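Local coordinates for transcription factor tau subunit sfc1 (Schizosaccharomyces pombe, PDB 4BJJ), which helps activate tRNA and 5S RNA genes as part of the TFIIIC tauA domain that binds boxA promoter DNA, this fragment being the Sfc7-interacting domain of the protein, at residues A[6-11]-A[90-95]; A[14-19]-A[97-102]; A[30-35]-A[52-57]; A[66-71]-A[102-107]. The protein carries 3 engineered substitutions. All coordinates share one frame; numbering follows the deposited sequence.

From the N terminus, residues 6-11 meet strand 88-100 near its start (contact 1), closing a loop that spans most of the chain. Strand 12-18 follows and pairs with the later part of the same strand in contact 2, so the two contacts cross along the sequence and touch where Ile95 packs on Leu15. Nested inside both loops, contact 3 joins the turn after helix 25-30 to strand 55-56. Contact 4, opening at strand 68-73 after contact 3 has closed, reaches the tail beyond strand 88-100; it crosses contacts 1 and 2 and shares Arg102 with the latter. Backbone pairing of Leu54 and Leu56 with Ala70 and Val68 links contacts 3 and 4.

Contact 1. Residues A[6-11]-A[90-95]; sequences LKISDN and QNVSRI
Leu6 reaches the start of strand 88-100 with CD2, which lies 4.2 Å from Gln90 O. Asn91 OD1 receives a weak hydrogen bond from Asn11 ND2 (3.4 Å); the two side chains cross at about a right angle, their amide planes 43° apart. Val92 O is gripped twice by Ser9, from N at 3.0 Å nearly in line with the C=O, and from OG at 3.1 Å, which stands above the carbonyl plane. Ser9 OG sits between the backbone N and carbonyl carbon (chi1 87°) and also accepts from Asn11 N, forming an ST turn. An alanine here would probably leave Val92 O with one of these two donors and Asn11 N without the acceptor that closes the turn. The side chain of Val92 meets Ile8, CG1 to CG1 at 3.9 Å, while a water bridges Val92 N and Lys7 O. Ser93 CB lies 3.3 Å from Asn11 O, to which Arg94 N gives a weak hydrogen bond. Strand 78-83 flanks this strand, with Gln90 and Asn91 both facing Thr81 in a classic beta bulge; Arg94 pairs with Tyr13 of strand 12-18, and Leu6 and Lys7 pair antiparallel with a strand of another protein chain.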
loop_
_atom_site.group_PDB
_atom_site.type_symbol
_atom_site.label_atom_id
_atom_site.label_comp_id
_atom_site.label_asym_id
_atom_site.label_seq_id
_atom_site.Cartn_x
_atom_site.Cartn_y
_atom_site.Cartn_z
ATOM N N LEU A 6 -3.283 -18.990 6.509
ATOM C CA LEU A 6 -4.007 -17.951 7.210
ATOM C C LEU A 6 -5.021 -17.424 6.228
ATOM O O LEU A 6 -4.782 -17.446 5.034
ATOM C CB LEU A 6 -3.038 -16.847 7.575
ATOM C CG LEU A 6 -3.592 -15.594 8.219
ATOM C CD1 LEU A 6 -4.234 -15.910 9.563
ATOM C CD2 LEU A 6 -2.452 -14.625 8.374
ATOM N N LYS A 7 -6.162 -16.966 6.709
ATOM C CA LYS A 7 -7.159 -16.398 5.812
ATOM C C LYS A 7 -7.102 -14.871 5.836
ATOM O O LYS A 7 -6.919 -14.287 6.890
ATOM C CB LYS A 7 -8.539 -16.907 6.205
ATOM C CG LYS A 7 -8.736 -18.357 5.833
ATOM C CD LYS A 7 -10.147 -18.820 6.067
ATOM C CE LYS A 7 -10.430 -20.100 5.290
ATOM N NZ LYS A 7 -11.811 -20.615 5.541
ATOM N N ILE A 8 -7.228 -14.234 4.670
ATOM C CA ILE A 8 -7.279 -12.761 4.574
ATOM C C ILE A 8 -8.434 -12.223 5.410
ATOM O O ILE A 8 -9.582 -12.645 5.250
ATOM C CB ILE A 8 -7.459 -12.261 3.105
ATOM C CG1 ILE A 8 -6.289 -12.681 2.242
ATOM C CG2 ILE A 8 -7.601 -10.716 3.039
ATOM C CD1 ILE A 8 -6.497 -12.391 0.761
ATOM N N SER A 9 -8.114 -11.274 6.283
ATOM C CA SER A 9 -9.086 -10.657 7.181
ATOM C C SER A 9 -10.100 -9.725 6.500
ATOM O O SER A 9 -10.095 -9.536 5.281
ATOM C CB SER A 9 -8.358 -9.865 8.276
ATOM O OG SER A 9 -8.070 -8.544 7.852
ATOM N N ASP A 10 -10.966 -9.168 7.344
ATOM C CA ASP A 10 -12.006 -8.198 6.998
ATOM C C ASP A 10 -11.537 -6.768 7.013
ATOM O O ASP A 10 -12.237 -5.887 6.545
ATOM C CB ASP A 10 -13.105 -8.256 8.060
ATOM C CG ASP A 10 -14.215 -9.180 7.693
ATOM O OD1 ASP A 10 -14.112 -9.842 6.641
ATOM O OD2 ASP A 10 -15.192 -9.246 8.466
ATOM N N ASN A 11 -10.391 -6.525 7.617
ATOM C CA ASN A 11 -9.912 -5.173 7.767
ATOM C C ASN A 11 -9.579 -4.582 6.411
ATOM O O ASN A 11 -9.092 -5.278 5.517
ATOM C CB ASN A 11 -8.673 -5.155 8.658
ATOM C CG ASN A 11 -8.886 -5.883 9.971
ATOM O OD1 ASN A 11 -9.887 -5.707 10.637
ATOM N ND2 ASN A 11 -7.939 -6.722 10.332
ATOM N N GLN A 90 1.094 -12.340 10.575
ATOM C CA GLN A 90 0.131 -12.065 11.630
ATOM C C GLN A 90 -1.245 -11.646 11.056
ATOM O O GLN A 90 -2.304 -11.982 11.601
ATOM C CB GLN A 90 0.712 -10.960 12.525
ATOM C CG GLN A 90 -0.088 -10.642 13.773
ATOM C CD GLN A 90 0.013 -11.728 14.824
ATOM O OE1 GLN A 90 0.890 -12.605 14.757
ATOM N NE2 GLN A 90 -0.890 -11.679 15.811
ATOM N N ASN A 91 -1.231 -10.902 9.957
ATOM C CA ASN A 91 -2.472 -10.400 9.374
ATOM C C ASN A 91 -2.301 -10.008 7.905
ATOM O O ASN A 91 -1.240 -9.506 7.479
ATOM C CB ASN A 91 -2.990 -9.212 10.201
ATOM C CG ASN A 91 -4.485 -8.906 9.950
ATOM O OD1 ASN A 91 -4.835 -7.846 9.429
ATOM N ND2 ASN A 91 -5.359 -9.827 10.343
ATOM N N VAL A 92 -3.345 -10.265 7.127
ATOM C CA VAL A 92 -3.440 -9.746 5.765
ATOM C C VAL A 92 -4.740 -8.970 5.603
ATOM O O VAL A 92 -5.792 -9.468 5.950
ATOM C CB VAL A 92 -3.393 -10.862 4.701
ATOM C CG1 VAL A 92 -3.369 -10.257 3.294
ATOM C CG2 VAL A 92 -2.185 -11.775 4.919
ATOM N N SER A 93 -4.654 -7.760 5.046
ATOM C CA SER A 93 -5.816 -6.885 4.855
ATOM C C SER A 93 -5.829 -6.276 3.455
ATOM O O SER A 93 -4.786 -6.076 2.851
ATOM C CB SER A 93 -5.804 -5.749 5.880
ATOM O OG SER A 93 -5.642 -6.248 7.181
ATOM N N ARG A 94 -7.016 -5.971 2.950
ATOM C CA ARG A 94 -7.120 -5.357 1.639
ATOM C C ARG A 94 -6.966 -3.830 1.705
ATOM O O ARG A 94 -7.452 -3.180 2.606
ATOM C CB ARG A 94 -8.435 -5.728 0.979
ATOM C CG ARG A 94 -8.601 -7.205 0.787
ATOM C CD ARG A 94 -9.891 -7.529 0.053
ATOM N NE ARG A 94 -9.979 -6.872 -1.250
ATOM C CZ ARG A 94 -11.074 -6.845 -2.017
ATOM N NH1 ARG A 94 -12.185 -7.429 -1.598
ATOM N NH2 ARG A 94 -11.062 -6.230 -3.207
ATOM N N ILE A 95 -6.215 -3.299 0.754
ATOM C CA ILE A 95 -6.124 -1.888 0.505
ATOM C C ILE A 95 -7.179 -1.649 -0.604
ATOM O O ILE A 95 -6.999 -2.067 -1.751
ATOM C CB ILE A 95 -4.693 -1.527 0.043
ATOM C CG1 ILE A 95 -3.688 -1.829 1.150
ATOM C CG2 ILE A 95 -4.575 -0.072 -0.358
ATOM C CD1 ILE A 95 -2.216 -1.790 0.695
HETATM O O HOH W 1 -5.435 -11.904 8.316
HETATM O O HOH W 2 -9.842 -7.094 4.026
#

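Contact 2. Residues A[14-19]-A[97-102]; sequences ALIEHP and QVFLFR
Leu15, Ile16 and Glu17 pair with Val98, Phe99 and Leu100 as parallel strands, buried near the domain centre. Strand 12-18 also pairs antiparallel with a strand of another protein chain. Backbone hydrogen bonds set the register: Leu15 N to Gln97 O, Phe99 N to Leu15 O (2.7 Å) and Glu17 N to Phe99 O. Ile16 CG1 packs on Phe99 CD1 on the face that carries helix 35-47; Leu15 and Val98 lie side by side on the other. Past this pairing, Phe101 N and Arg102 N bond to Glu17 O from opposite faces of its plane. The Arg102 chain bends (chi3 -84°), and Glu17 CB sits over the centre of the Arg102 guanidinium, 3.5 Å from its plane, while NH1 donates to His18 O (2.9 Å) at the edge. An alanine at Arg102 would probably leave His18 O without this donor and an acidic side chain of the other protein without its salt-bridge mate. Glu17 OE1 and Arg102 NH2 form a long salt bridge (3.8 Å) of charges alone, the oxygen well out of the guanidinium plane. Glu17 OE2 has salt bridges to Arg75 and a basic side chain of the other protein, so this network probably helps bind the chains together.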
loop_
_atom_site.group_PDB
_atom_site.type_symbol
_atom_site.label_atom_id
_atom_site.label_comp_id
_atom_site.label_asym_id
_atom_site.label_seq_id
_atom_site.Cartn_x
_atom_site.Cartn_y
_atom_site.Cartn_z
ATOM N N ALA A 14 -7.094 2.495 3.182
ATOM C CA ALA A 14 -6.757 3.317 2.023
ATOM C C ALA A 14 -5.252 3.567 1.983
ATOM O O ALA A 14 -4.592 3.622 3.012
ATOM C CB ALA A 14 -7.484 4.642 2.101
ATOM N N LEU A 15 -4.710 3.772 0.797
ATOM C CA LEU A 15 -3.267 3.927 0.675
ATOM C C LEU A 15 -2.976 5.201 -0.069
ATOM O O LEU A 15 -3.535 5.444 -1.111
ATOM C CB LEU A 15 -2.672 2.731 -0.061
ATOM C CG LEU A 15 -1.221 2.853 -0.543
ATOM C CD1 LEU A 15 -0.281 2.846 0.644
ATOM C CD2 LEU A 15 -0.894 1.732 -1.528
ATOM N N ILE A 16 -2.098 6.015 0.494
ATOM C CA ILE A 16 -1.660 7.227 -0.140
ATOM C C ILE A 16 -0.215 7.067 -0.584
ATOM O O ILE A 16 0.682 6.929 0.238
ATOM C CB ILE A 16 -1.777 8.401 0.820
ATOM C CG1 ILE A 16 -3.233 8.584 1.221
ATOM C CG2 ILE A 16 -1.288 9.672 0.167
ATOM C CD1 ILE A 16 -3.427 9.489 2.408
ATOM N N GLU A 17 0.013 7.103 -1.889
ATOM C CA GLU A 17 1.376 6.996 -2.422
ATOM C C GLU A 17 1.991 8.374 -2.595
ATOM O O GLU A 17 1.880 8.991 -3.647
ATOM C CB GLU A 17 1.388 6.193 -3.725
ATOM C CG GLU A 17 1.002 4.722 -3.530
ATOM C CD GLU A 17 1.217 3.850 -4.779
ATOM O OE1 GLU A 17 1.676 4.355 -5.839
ATOM O OE2 GLU A 17 0.917 2.642 -4.696
ATOM N N HIS A 18 2.664 8.831 -1.546
ATOM C CA HIS A 18 3.254 10.160 -1.484
ATOM C C HIS A 18 4.677 10.117 -2.091
ATOM O O HIS A 18 5.391 9.132 -1.950
ATOM C CB HIS A 18 3.261 10.541 -0.017
ATOM C CG HIS A 18 3.595 11.964 0.276
ATOM N ND1 HIS A 18 4.841 12.498 0.031
ATOM C CD2 HIS A 18 2.887 12.941 0.892
ATOM C CE1 HIS A 18 4.872 13.754 0.441
ATOM N NE2 HIS A 18 3.698 14.046 0.977
ATOM N N PRO A 19 5.087 11.169 -2.806
ATOM C CA PRO A 19 6.383 11.141 -3.509
ATOM C C PRO A 19 7.561 11.705 -2.729
ATOM O O PRO A 19 8.701 11.564 -3.155
ATOM C CB PRO A 19 6.142 12.038 -4.720
ATOM C CG PRO A 19 5.079 13.006 -4.265
ATOM C CD PRO A 19 4.244 12.304 -3.230
ATOM N N GLN A 97 -8.599 1.334 -1.707
ATOM C CA GLN A 97 -8.354 2.484 -2.571
ATOM C C GLN A 97 -6.959 3.085 -2.419
ATOM O O GLN A 97 -6.348 3.045 -1.358
ATOM C CB GLN A 97 -9.414 3.588 -2.384
ATOM C CG GLN A 97 -10.090 3.887 -3.727
ATOM C CD GLN A 97 -11.223 4.879 -3.649
ATOM O OE1 GLN A 97 -11.111 5.925 -3.028
ATOM N NE2 GLN A 97 -12.308 4.574 -4.328
ATOM N N VAL A 98 -6.477 3.666 -3.508
ATOM C CA VAL A 98 -5.155 4.242 -3.555
ATOM C C VAL A 98 -5.237 5.665 -4.066
ATOM O O VAL A 98 -5.888 5.921 -5.066
ATOM C CB VAL A 98 -4.232 3.437 -4.497
ATOM C CG1 VAL A 98 -2.813 3.831 -4.281
ATOM C CG2 VAL A 98 -4.369 1.978 -4.225
ATOM N N PHE A 99 -4.570 6.577 -3.375
ATOM C CA PHE A 99 -4.326 7.921 -3.885
ATOM C C PHE A 99 -2.908 7.952 -4.466
ATOM O O PHE A 99 -1.910 7.809 -3.748
ATOM C CB PHE A 99 -4.487 8.949 -2.764
ATOM C CG PHE A 99 -5.867 8.983 -2.154
ATOM C CD1 PHE A 99 -6.239 8.052 -1.188
ATOM C CD2 PHE A 99 -6.796 9.957 -2.547
ATOM C CE1 PHE A 99 -7.492 8.090 -0.623
ATOM C CE2 PHE A 99 -8.064 10.000 -1.983
ATOM C CZ PHE A 99 -8.410 9.072 -1.013
ATOM N N LEU A 100 -2.844 8.115 -5.777
ATOM C CA LEU A 100 -1.605 8.018 -6.537
ATOM C C LEU A 100 -1.036 9.396 -6.804
ATOM O O LEU A 100 -1.556 10.156 -7.618
ATOM C CB LEU A 100 -1.858 7.308 -7.866
ATOM C CG LEU A 100 -2.438 5.889 -7.765
ATOM C CD1 LEU A 100 -3.218 5.542 -9.013
ATOM C CD2 LEU A 100 -1.393 4.843 -7.542
ATOM N N PHE A 101 0.034 9.713 -6.095
ATOM C CA PHE A 101 0.780 10.922 -6.347
ATOM C C PHE A 101 2.098 10.612 -7.056
ATOM O O PHE A 101 2.530 11.398 -7.882
ATOM C CB PHE A 101 1.033 11.681 -5.052
ATOM C CG PHE A 101 -0.156 12.377 -4.530
ATOM C CD1 PHE A 101 -0.697 13.445 -5.216
ATOM C CD2 PHE A 101 -0.735 11.973 -3.353
ATOM C CE1 PHE A 101 -1.800 14.094 -4.732
ATOM C CE2 PHE A 101 -1.844 12.629 -2.868
ATOM C CZ PHE A 101 -2.374 13.705 -3.558
ATOM N N ARG A 102 2.741 9.481 -6.744
ATOM C CA ARG A 102 3.960 9.093 -7.478
ATOM C C ARG A 102 3.618 8.772 -8.907
ATOM O O ARG A 102 2.506 8.334 -9.193
ATOM C CB ARG A 102 4.633 7.875 -6.856
ATOM C CG ARG A 102 4.902 8.056 -5.403
ATOM C CD ARG A 102 5.890 7.074 -4.886
ATOM N NE ARG A 102 5.275 5.811 -4.533
ATOM C CZ ARG A 102 4.865 5.474 -3.312
ATOM N NH1 ARG A 102 4.969 6.322 -2.292
ATOM N NH2 ARG A 102 4.351 4.267 -3.115
HETATM O O HOH W 3 1.382 6.648 -7.058
#

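Contact 3. Residues A[30-35]-A[52-57]; sequences QTLGGV and ALLELN
Thr31 lies alongside the end of strand 55-56, and each atom of its side chain beyond CA has a neighbour there. CB stands 3.4 Å from Asn57 O. From CB the methyl CG2 keeps beside that same oxygen, at 3.5 Å, whereas OG1 takes the place between the backbone N and the carbonyl carbon (chi1 65°) and comes within 3.6 Å of Leu56 CD1. Thr31 and Leu56 thus run side by side, pointing the same way. The hydroxyl finds its polar partners outside the two segments, in Phe28 O and His18 NE2, so it links the helix end to strand 12-18 as well. Thr31 O accepts the one hydrogen bond between the segments, from Asn57 N at 2.7 Å and in the carbonyl plane. This carbonyl is presented by the turn that ends helix 25-30: a Schellman motif, with Gly33 as the C-prime residue at positive phi (101°), Gly33 N bonded to Gln30 O and Gly34 N to Phe29 O. Gly34 then serves as the N-cap residue of helix 35-47. Within the turn, Leu32 directs its side chain into the apolar interior. The Leu32 and Leu56 side chains cross, with Leu32 CD2 3.7 Å from Leu56 CD1; Leu32 CD2 also reaches Leu54 CD2, at 4.1 Å. A CA-H...O contact from Leu32 CA to Glu55 O (3.6 Å, 160° at the hydrogen) adds a further tie to the backbone. Around these leucines, Ile16 and His18 of strand 12-18 pack on Leu32, Ile38 of helix 35-47 joins them, and Ala41 of the same helix lies against Leu54.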
loop_
_atom_site.group_PDB
_atom_site.type_symbol
_atom_site.label_atom_id
_atom_site.label_comp_id
_atom_site.label_asym_id
_atom_site.label_seq_id
_atom_site.Cartn_x
_atom_site.Cartn_y
_atom_site.Cartn_z
ATOM N N GLN A 30 1.406 17.831 6.650
ATOM C CA GLN A 30 0.866 19.101 6.221
ATOM C C GLN A 30 0.798 19.209 4.687
ATOM O O GLN A 30 -0.085 19.903 4.151
ATOM C CB GLN A 30 1.686 20.233 6.831
ATOM C CG GLN A 30 1.108 21.606 6.618
ATOM C CD GLN A 30 -0.349 21.684 7.009
ATOM O OE1 GLN A 30 -0.765 21.111 8.035
ATOM N NE2 GLN A 30 -1.153 22.356 6.166
ATOM N N THR A 31 1.666 18.484 3.969
ATOM C CA THR A 31 1.637 18.560 2.504
ATOM C C THR A 31 0.315 18.050 1.924
ATOM O O THR A 31 -0.021 18.331 0.763
ATOM C CB THR A 31 2.778 17.786 1.824
ATOM O OG1 THR A 31 2.632 16.389 2.079
ATOM C CG2 THR A 31 4.150 18.281 2.285
ATOM N N LEU A 32 -0.403 17.279 2.734
ATOM C CA LEU A 32 -1.703 16.726 2.363
ATOM C C LEU A 32 -2.814 17.427 3.136
ATOM O O LEU A 32 -3.958 17.023 3.082
ATOM C CB LEU A 32 -1.738 15.241 2.679
ATOM C CG LEU A 32 -0.772 14.389 1.876
ATOM C CD1 LEU A 32 -0.746 12.995 2.424
ATOM C CD2 LEU A 32 -1.155 14.367 0.399
ATOM N N GLY A 33 -2.455 18.476 3.863
ATOM C CA GLY A 33 -3.424 19.299 4.546
ATOM C C GLY A 33 -3.525 19.003 6.021
ATOM O O GLY A 33 -4.385 19.551 6.703
ATOM N N GLY A 34 -2.654 18.131 6.519
ATOM C CA GLY A 34 -2.649 17.770 7.930
ATOM C C GLY A 34 -3.298 16.424 8.190
ATOM O O GLY A 34 -3.902 15.839 7.299
ATOM N N VAL A 35 -3.160 15.929 9.415
ATOM C CA VAL A 35 -3.613 14.595 9.757
ATOM C C VAL A 35 -5.122 14.467 9.604
ATOM O O VAL A 35 -5.618 13.431 9.164
ATOM C CB VAL A 35 -3.189 14.220 11.193
ATOM C CG1 VAL A 35 -3.865 12.943 11.653
ATOM C CG2 VAL A 35 -1.690 14.050 11.252
ATOM N N ALA A 52 -13.944 10.531 -3.833
ATOM C CA ALA A 52 -12.650 10.587 -3.163
ATOM C C ALA A 52 -11.718 11.587 -3.821
ATOM O O ALA A 52 -11.647 11.687 -5.027
ATOM C CB ALA A 52 -12.014 9.212 -3.148
ATOM N N LEU A 53 -10.973 12.293 -2.995
ATOM C CA LEU A 53 -10.244 13.466 -3.426
ATOM C C LEU A 53 -9.137 13.741 -2.403
ATOM O O LEU A 53 -9.341 13.645 -1.207
ATOM C CB LEU A 53 -11.222 14.664 -3.501
ATOM C CG LEU A 53 -10.684 15.971 -4.066
ATOM C CD1 LEU A 53 -11.782 16.736 -4.742
ATOM C CD2 LEU A 53 -10.046 16.824 -2.984
ATOM N N LEU A 54 -7.969 14.123 -2.880
ATOM C CA LEU A 54 -6.903 14.533 -1.996
ATOM C C LEU A 54 -5.921 15.389 -2.780
ATOM O O LEU A 54 -5.612 15.113 -3.934
ATOM C CB LEU A 54 -6.222 13.302 -1.401
ATOM C CG LEU A 54 -5.150 13.473 -0.335
ATOM C CD1 LEU A 54 -5.677 14.142 0.904
ATOM C CD2 LEU A 54 -4.584 12.093 0.014
ATOM N N GLU A 55 -5.418 16.420 -2.127
ATOM C CA GLU A 55 -4.556 17.392 -2.763
ATOM C C GLU A 55 -3.157 17.430 -2.107
ATOM O O GLU A 55 -3.030 17.342 -0.893
ATOM C CB GLU A 55 -5.239 18.747 -2.662
ATOM C CG GLU A 55 -4.737 19.778 -3.627
ATOM C CD GLU A 55 -5.568 21.030 -3.583
ATOM O OE1 GLU A 55 -6.590 21.069 -4.289
ATOM O OE2 GLU A 55 -5.204 21.968 -2.840
ATOM N N LEU A 56 -2.117 17.540 -2.930
ATOM C CA LEU A 56 -0.742 17.548 -2.449
ATOM C C LEU A 56 -0.064 18.882 -2.731
ATOM O O LEU A 56 -0.097 19.414 -3.855
ATOM C CB LEU A 56 0.058 16.421 -3.104
ATOM C CG LEU A 56 1.550 16.324 -2.742
ATOM C CD1 LEU A 56 1.753 15.839 -1.321
ATOM C CD2 LEU A 56 2.241 15.406 -3.712
ATOM N N ASN A 57 0.560 19.402 -1.689
ATOM C CA ASN A 57 1.299 20.655 -1.764
ATOM C C ASN A 57 2.685 20.510 -1.123
ATOM O O ASN A 57 2.841 20.690 0.084
ATOM C CB ASN A 57 0.501 21.748 -1.047
ATOM C CG ASN A 57 1.035 23.115 -1.314
ATOM O OD1 ASN A 57 1.962 23.293 -2.090
ATOM N ND2 ASN A 57 0.455 24.094 -0.674
#

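Contact 4. Residues A[66-71]-A[102-107]; sequences HPVQAR and RDMADF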
loop_
_atom_site.group_PDB
_atom_site.type_symbol
_atom_site.label_atom_id
_atom_site.label_comp_id
_atom_site.label_asym_id
_atom_site.label_seq_id
_atom_site.Cartn_x
_atom_site.Cartn_y
_atom_site.Cartn_z
ATOM N N HIS A 66 2.292 24.629 -8.007
ATOM C CA HIS A 66 0.906 24.228 -8.301
ATOM C C HIS A 66 0.522 23.011 -7.436
ATOM O O HIS A 66 0.959 21.910 -7.720
ATOM C CB HIS A 66 0.747 23.824 -9.794
ATOM C CG HIS A 66 0.821 24.970 -10.764
ATOM N ND1 HIS A 66 1.902 25.822 -10.837
ATOM C CD2 HIS A 66 -0.042 25.390 -11.721
ATOM C CE1 HIS A 66 1.688 26.733 -11.774
ATOM N NE2 HIS A 66 0.517 26.487 -12.333
ATOM N N PRO A 67 -0.290 23.195 -6.382
ATOM C CA PRO A 67 -0.907 22.023 -5.738
ATOM C C PRO A 67 -1.549 21.028 -6.724
ATOM O O PRO A 67 -2.111 21.409 -7.736
ATOM C CB PRO A 67 -1.995 22.626 -4.856
ATOM C CG PRO A 67 -1.564 24.011 -4.603
ATOM C CD PRO A 67 -0.783 24.457 -5.817
ATOM N N VAL A 68 -1.451 19.743 -6.415
ATOM C CA VAL A 68 -1.835 18.693 -7.344
ATOM C C VAL A 68 -2.872 17.784 -6.699
ATOM O O VAL A 68 -2.740 17.418 -5.538
ATOM C CB VAL A 68 -0.557 17.865 -7.755
ATOM C CG1 VAL A 68 -0.909 16.515 -8.309
ATOM C CG2 VAL A 68 0.251 18.636 -8.760
ATOM N N GLN A 69 -3.871 17.387 -7.478
ATOM C CA GLN A 69 -4.865 16.411 -7.048
ATOM C C GLN A 69 -4.416 14.983 -7.362
ATOM O O GLN A 69 -3.867 14.724 -8.429
ATOM C CB GLN A 69 -6.177 16.683 -7.764
ATOM C CG GLN A 69 -6.750 18.078 -7.514
ATOM C CD GLN A 69 -7.744 18.138 -6.377
ATOM O OE1 GLN A 69 -8.036 17.140 -5.730
ATOM N NE2 GLN A 69 -8.278 19.323 -6.135
ATOM N N ALA A 70 -4.639 14.061 -6.430
ATOM C CA ALA A 70 -4.336 12.657 -6.657
ATOM C C ALA A 70 -5.247 12.054 -7.690
ATOM O O ALA A 70 -6.414 12.402 -7.769
ATOM C CB ALA A 70 -4.495 11.863 -5.383
ATOM N N ARG A 71 -4.704 11.103 -8.434
ATOM C CA ARG A 71 -5.490 10.154 -9.171
ATOM C C ARG A 71 -5.889 9.061 -8.190
ATOM O O ARG A 71 -5.055 8.515 -7.487
ATOM C CB ARG A 71 -4.688 9.582 -10.338
ATOM C CG ARG A 71 -4.415 10.603 -11.432
ATOM C CD ARG A 71 -4.189 9.924 -12.763
ATOM N NE ARG A 71 -5.448 9.640 -13.449
ATOM C CZ ARG A 71 -5.557 8.847 -14.512
ATOM N NH1 ARG A 71 -4.482 8.239 -15.005
ATOM N NH2 ARG A 71 -6.742 8.645 -15.074
ATOM N N ARG A 102 2.741 9.481 -6.744
ATOM C CA ARG A 102 3.960 9.093 -7.478
ATOM C C ARG A 102 3.618 8.772 -8.907
ATOM O O ARG A 102 2.506 8.334 -9.193
ATOM C CB ARG A 102 4.633 7.875 -6.856
ATOM C CG ARG A 102 4.902 8.056 -5.403
ATOM C CD ARG A 102 5.890 7.074 -4.886
ATOM N NE ARG A 102 5.275 5.811 -4.533
ATOM C CZ ARG A 102 4.865 5.474 -3.312
ATOM N NH1 ARG A 102 4.969 6.322 -2.292
ATOM N NH2 ARG A 102 4.351 4.267 -3.115
ATOM N N ASP A 103 4.561 9.028 -9.798
ATOM C CA ASP A 103 4.445 8.630 -11.200
ATOM C C ASP A 103 3.551 9.548 -12.051
ATOM O O ASP A 103 3.392 9.333 -13.256
ATOM C CB ASP A 103 3.996 7.169 -11.327
ATOM C CG ASP A 103 4.162 6.632 -12.737
ATOM O OD1 ASP A 103 5.321 6.518 -13.204
ATOM O OD2 ASP A 103 3.129 6.341 -13.377
ATOM N N MET A 104 2.974 10.571 -11.435
ATOM C CA MET A 104 2.397 11.641 -12.220
ATOM C C MET A 104 3.601 12.392 -12.783
ATOM O O MET A 104 4.704 12.277 -12.241
ATOM C CB MET A 104 1.519 12.548 -11.363
ATOM C CG MET A 104 0.538 11.792 -10.482
ATOM S SD MET A 104 -0.598 12.896 -9.613
ATOM C CE MET A 104 -1.636 13.420 -10.975
ATOM N N ALA A 105 3.399 13.140 -13.865
ATOM C CA ALA A 105 4.499 13.797 -14.571
ATOM C C ALA A 105 5.344 14.691 -13.661
ATOM O O ALA A 105 6.540 14.847 -13.901
ATOM C CB ALA A 105 3.970 14.595 -15.765
ATOM N N ASP A 106 4.727 15.256 -12.618
ATOM C CA ASP A 106 5.391 16.250 -11.749
ATOM C C ASP A 106 6.556 15.701 -10.925
ATOM O O ASP A 106 7.579 16.379 -10.743
ATOM C CB ASP A 106 4.377 16.896 -10.792
ATOM C CG ASP A 106 3.146 17.393 -11.506
ATOM O OD1 ASP A 106 2.583 16.616 -12.307
ATOM O OD2 ASP A 106 2.737 18.547 -11.268
ATOM N N PHE A 107 6.387 14.472 -10.438
ATOM C CA PHE A 107 7.277 13.895 -9.439
ATOM C C PHE A 107 8.189 12.774 -9.958
ATOM O O PHE A 107 8.717 11.991 -9.171
ATOM C CB PHE A 107 6.429 13.385 -8.278
ATOM C CG PHE A 107 5.405 14.369 -7.827
ATOM C CD1 PHE A 107 5.785 15.625 -7.376
ATOM C CD2 PHE A 107 4.053 14.054 -7.873
ATOM C CE1 PHE A 107 4.828 16.551 -6.973
ATOM C CE2 PHE A 107 3.090 14.969 -7.470
ATOM C CZ PHE A 107 3.478 16.216 -7.020
#
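Met104 extends toward Val68, and the two side chains meet tip to tip, with SD 3.9 Å from Val68 CG1. The turn about the CG-SD bond (chi3 72°) puts the methyl CE beside the backbone, 3.6 Å from Gln69 O. The same methyl reaches Arg71 CG at 4.0 Å, where the two side chains cross, so Met104 touches Val68, Gln69 and Arg71 in turn. Val68 divides its two methyls between different neighbours. CG1, anti to the backbone N (chi1 160°), faces the sulfur and lies 4.4 Å from Phe107 CE2; CG2 passes Asp106 in the opposite direction, 3.5 Å from OD2. In the fold, the tail that follows strand 88-100 here runs on beside strand 68-73, that strand's antiparallel neighbour in the sheet. The backbones stay well apart, the nearest CA atoms being those of Arg71 and Met104 at 8.6 Å, and no hydrogen bond joins the two segments: van der Waals contact through side chains carries the association at the protein surface. Asp106 CB lies over the centre of the Phe107 ring, 3.7 Å above its plane. Phe107 also packs on Pro19, Leu56 and Leu58, while Val68 pairs through its backbone with Leu56 of strand 55-56.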